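Local coordinates for protein geranylgeranyl pyrophosphate synthase (Corynebacterium glutamicum, PDB 3LK5) that probably condenses allylic and isopentenyl diphosphates in isoprenoid biosynthesis, as a magnesium-dependent prenyltransferase of the FPP/GGPP synthase family, at residues D248-L259 / V333-G344. Residues are numbered along the deposited sequence; the frame is centred on the assembly and turned at random.
Sequences DIGIAFQLRDDL and VEQRISQLTESG
Asp248 OD2 lies 2.9 Å from Ser343 OG, whose proton may instead serve Gln339 O. The axes of the two helical segments approach to 8.2 Å and run nearly antiparallel, at 154°. Ile249 lays CD1 over backbone, 3.8 Å from Gly344 CA. Leu340 is a knob held among Asp248, Ile251, Ala252 and Leu255, its CD1 3.5 Å from Ile251 CG2. The methyl of Ala252 is consistent with the close approach here, Ala252 CA 4.8 Å from Ile337 CA. Leu255 fits among Val333, Arg336, Ile337 and Leu340, sliding past Ile337 in the opposite direction, Leu255 CB 3.6 Å from Ile337 CG1. Ile337 is a third knob, among Ala252, Leu255, Arg256 and Leu259, completing knobs-into-holes packing. In the modelled conformer of Glu334, one of two, Arg256 (CG anti to N, chi1 176°; chain bent at chi2 and chi3) grips the carboxylate end-on in a salt bridge: NH1 to OE2 at 2.8 Å, NH2 to OE1 at 2.9 Å. Both acceptors lie near the guanidinium plane, yet the carboxylate is turned 48° from it; Ile337 CD1 sits over one guanidinium face. Leu259 and Val333 meet tip to tip. Arg256 NE donates to the Thr369 carbonyl of helix 355-369, and Val284, Leu285 and Leu288 of helix 284-296 pack on the Leu255, Leu259 and Val333 end. Helix 205-231 sets Ile221 against Ile249 and pairs Asp209 with Arg336 in a salt bridge, within the all-helical prenyl synthase fold.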
# COMPACT_ATOMS: atom_id res chain seq x y z
N ASP A 248 4.51 -22.86 -13.76
CA ASP A 248 4.29 -24.29 -13.42
C ASP A 248 4.66 -24.64 -11.98
O ASP A 248 3.86 -25.21 -11.24
CB ASP A 248 5.04 -25.19 -14.38
CG ASP A 248 4.49 -25.14 -15.79
OD1 ASP A 248 3.46 -24.48 -16.05
OD2 ASP A 248 5.10 -25.77 -16.66
N ILE A 249 5.87 -24.27 -11.57
CA ILE A 249 6.28 -24.54 -10.20
C ILE A 249 5.44 -23.74 -9.18
O ILE A 249 5.15 -24.23 -8.09
CB ILE A 249 7.83 -24.31 -10.03
CG1 ILE A 249 8.64 -25.15 -11.05
CG2 ILE A 249 8.27 -24.62 -8.56
CD1 ILE A 249 8.21 -26.72 -11.12
N GLY A 250 5.07 -22.50 -9.51
CA GLY A 250 4.29 -21.69 -8.56
C GLY A 250 2.90 -22.28 -8.30
O GLY A 250 2.41 -22.26 -7.14
N ILE A 251 2.26 -22.77 -9.37
CA ILE A 251 0.95 -23.43 -9.19
C ILE A 251 1.15 -24.71 -8.35
O ILE A 251 0.42 -24.94 -7.38
CB ILE A 251 0.23 -23.73 -10.54
CG1 ILE A 251 -0.22 -22.40 -11.21
CG2 ILE A 251 -1.02 -24.67 -10.33
CD1 ILE A 251 -0.51 -22.57 -12.68
N ALA A 252 2.14 -25.52 -8.71
CA ALA A 252 2.41 -26.76 -7.95
C ALA A 252 2.68 -26.47 -6.48
O ALA A 252 2.25 -27.22 -5.59
CB ALA A 252 3.58 -27.54 -8.59
N PHE A 253 3.42 -25.38 -6.21
CA PHE A 253 3.70 -25.00 -4.84
C PHE A 253 2.41 -24.70 -4.07
O PHE A 253 2.26 -25.15 -2.93
CB PHE A 253 4.64 -23.76 -4.84
CG PHE A 253 4.77 -23.07 -3.53
CD1 PHE A 253 5.62 -23.56 -2.54
CD2 PHE A 253 4.05 -21.89 -3.28
CE1 PHE A 253 5.78 -22.89 -1.30
CE2 PHE A 253 4.18 -21.20 -2.03
CZ PHE A 253 5.05 -21.72 -1.05
N GLN A 254 1.48 -23.95 -4.66
CA GLN A 254 0.22 -23.66 -3.95
C GLN A 254 -0.57 -24.95 -3.72
O GLN A 254 -1.17 -25.15 -2.66
CB GLN A 254 -0.68 -22.72 -4.74
CG GLN A 254 -1.91 -22.31 -3.88
CD GLN A 254 -1.49 -21.69 -2.58
OE1 GLN A 254 -0.68 -20.77 -2.59
NE2 GLN A 254 -2.00 -22.20 -1.46
N LEU A 255 -0.59 -25.80 -4.75
CA LEU A 255 -1.30 -27.13 -4.58
C LEU A 255 -0.71 -27.94 -3.44
O LEU A 255 -1.46 -28.53 -2.65
CB LEU A 255 -1.29 -27.92 -5.87
CG LEU A 255 -2.04 -27.31 -7.07
CD1 LEU A 255 -1.81 -28.22 -8.29
CD2 LEU A 255 -3.55 -27.12 -6.79
N ARG A 256 0.62 -27.97 -3.34
CA ARG A 256 1.28 -28.66 -2.22
C ARG A 256 0.88 -28.02 -0.90
O ARG A 256 0.62 -28.72 0.10
CB ARG A 256 2.82 -28.65 -2.35
CG ARG A 256 3.58 -29.28 -1.14
CD ARG A 256 3.13 -30.76 -0.86
NE ARG A 256 3.49 -31.60 -2.00
CZ ARG A 256 2.91 -32.76 -2.34
NH1 ARG A 256 1.89 -33.24 -1.63
NH2 ARG A 256 3.36 -33.41 -3.41
N ASP A 257 0.87 -26.68 -0.88
CA ASP A 257 0.49 -25.95 0.32
C ASP A 257 -0.98 -26.24 0.74
O ASP A 257 -1.28 -26.35 1.95
CB ASP A 257 0.72 -24.43 0.11
CG ASP A 257 2.16 -23.99 0.47
OD1 ASP A 257 3.03 -24.85 0.76
OD2 ASP A 257 2.43 -22.77 0.46
N ASP A 258 -1.87 -26.37 -0.25
CA ASP A 258 -3.25 -26.76 0.02
C ASP A 258 -3.31 -28.17 0.64
O ASP A 258 -4.03 -28.37 1.61
CB ASP A 258 -4.10 -26.77 -1.24
CG ASP A 258 -4.20 -25.41 -1.93
OD1 ASP A 258 -3.98 -24.35 -1.29
OD2 ASP A 258 -4.53 -25.43 -3.11
N LEU A 259 -2.53 -29.12 0.13
CA LEU A 259 -2.55 -30.48 0.71
C LEU A 259 -2.02 -30.45 2.13
O LEU A 259 -2.63 -31.04 3.04
CB LEU A 259 -1.79 -31.48 -0.16
CG LEU A 259 -2.35 -31.73 -1.57
CD1 LEU A 259 -1.51 -32.77 -2.31
CD2 LEU A 259 -3.84 -32.22 -1.52
N VAL A 333 -5.08 -34.08 -7.08
CA VAL A 333 -4.16 -32.94 -6.85
C VAL A 333 -2.68 -33.35 -6.92
O VAL A 333 -1.86 -32.64 -7.55
CB VAL A 333 -4.53 -32.20 -5.53
CG1 VAL A 333 -3.45 -31.10 -5.18
CG2 VAL A 333 -5.99 -31.59 -5.66
N GLU A 334 -2.34 -34.48 -6.31
CA GLU A 334 -0.97 -35.00 -6.36
C GLU A 334 -0.51 -35.24 -7.81
O GLU A 334 0.62 -34.92 -8.16
CB GLU A 334 -0.80 -36.26 -5.48
CG GLU A 334 -0.93 -36.00 -3.95
CD GLU A 334 0.40 -35.64 -3.27
OE1 GLU A 334 1.40 -35.44 -4.00
OE2 GLU A 334 0.45 -35.56 -2.00
N GLN A 335 -1.40 -35.78 -8.66
CA GLN A 335 -1.08 -35.95 -10.08
C GLN A 335 -0.79 -34.61 -10.78
O GLN A 335 0.13 -34.51 -11.59
CB GLN A 335 -2.19 -36.73 -10.82
CG GLN A 335 -2.20 -38.26 -10.47
CD GLN A 335 -3.57 -38.98 -10.68
OE1 GLN A 335 -3.77 -40.11 -10.18
NE2 GLN A 335 -4.51 -38.33 -11.40
N ARG A 336 -1.60 -33.60 -10.48
CA ARG A 336 -1.36 -32.26 -11.06
C ARG A 336 0.00 -31.71 -10.62
O ARG A 336 0.73 -31.14 -11.43
CB ARG A 336 -2.43 -31.29 -10.58
CG ARG A 336 -3.77 -31.46 -11.24
CD ARG A 336 -4.63 -30.28 -10.87
NE ARG A 336 -6.00 -30.40 -11.31
CZ ARG A 336 -6.77 -29.34 -11.56
NH1 ARG A 336 -6.29 -28.09 -11.41
NH2 ARG A 336 -8.03 -29.53 -11.94
N ILE A 337 0.34 -31.91 -9.34
CA ILE A 337 1.64 -31.43 -8.79
C ILE A 337 2.78 -32.10 -9.56
O ILE A 337 3.75 -31.46 -10.01
CB ILE A 337 1.72 -31.68 -7.25
CG1 ILE A 337 0.71 -30.80 -6.49
CG2 ILE A 337 3.16 -31.47 -6.69
CD1 ILE A 337 0.56 -31.20 -5.02
N SER A 338 2.65 -33.42 -9.75
CA SER A 338 3.67 -34.18 -10.46
C SER A 338 3.88 -33.67 -11.88
O SER A 338 5.02 -33.46 -12.33
CB SER A 338 3.29 -35.68 -10.47
OG SER A 338 3.53 -36.21 -9.18
N GLN A 339 2.77 -33.48 -12.60
CA GLN A 339 2.76 -33.03 -13.99
C GLN A 339 3.42 -31.65 -14.10
O GLN A 339 4.27 -31.40 -14.99
CB GLN A 339 1.31 -32.86 -14.46
CG GLN A 339 0.54 -34.09 -14.88
CD GLN A 339 -0.83 -33.70 -15.46
OE1 GLN A 339 -1.80 -33.43 -14.72
NE2 GLN A 339 -0.91 -33.66 -16.79
N LEU A 340 2.99 -30.74 -13.24
CA LEU A 340 3.50 -29.37 -13.23
C LEU A 340 4.97 -29.28 -12.84
O LEU A 340 5.72 -28.41 -13.35
CB LEU A 340 2.66 -28.51 -12.29
CG LEU A 340 1.27 -28.12 -12.80
CD1 LEU A 340 0.40 -27.61 -11.65
CD2 LEU A 340 1.41 -27.11 -13.89
N THR A 341 5.38 -30.14 -11.91
CA THR A 341 6.78 -30.15 -11.50
C THR A 341 7.65 -30.59 -12.69
O THR A 341 8.65 -29.96 -13.05
CB THR A 341 7.01 -31.00 -10.23
OG1 THR A 341 6.25 -30.43 -9.15
CG2 THR A 341 8.48 -30.97 -9.86
N GLU A 342 7.21 -31.66 -13.35
CA GLU A 342 7.93 -32.13 -14.52
C GLU A 342 8.03 -31.08 -15.65
O GLU A 342 9.12 -30.87 -16.23
CB GLU A 342 7.28 -33.45 -14.99
CG GLU A 342 8.02 -34.15 -16.12
CD GLU A 342 7.28 -35.40 -16.63
OE1 GLU A 342 6.33 -35.86 -15.95
OE2 GLU A 342 7.67 -35.92 -17.71
N SER A 343 6.91 -30.42 -15.98
CA SER A 343 6.92 -29.45 -17.06
C SER A 343 7.69 -28.17 -16.67
O SER A 343 8.43 -27.61 -17.48
CB SER A 343 5.48 -29.16 -17.54
OG SER A 343 4.72 -28.63 -16.46
N GLY A 344 7.55 -27.74 -15.41
CA GLY A 344 8.32 -26.55 -14.95
C GLY A 344 9.82 -26.79 -15.05
O GLY A 344 10.55 -25.94 -15.56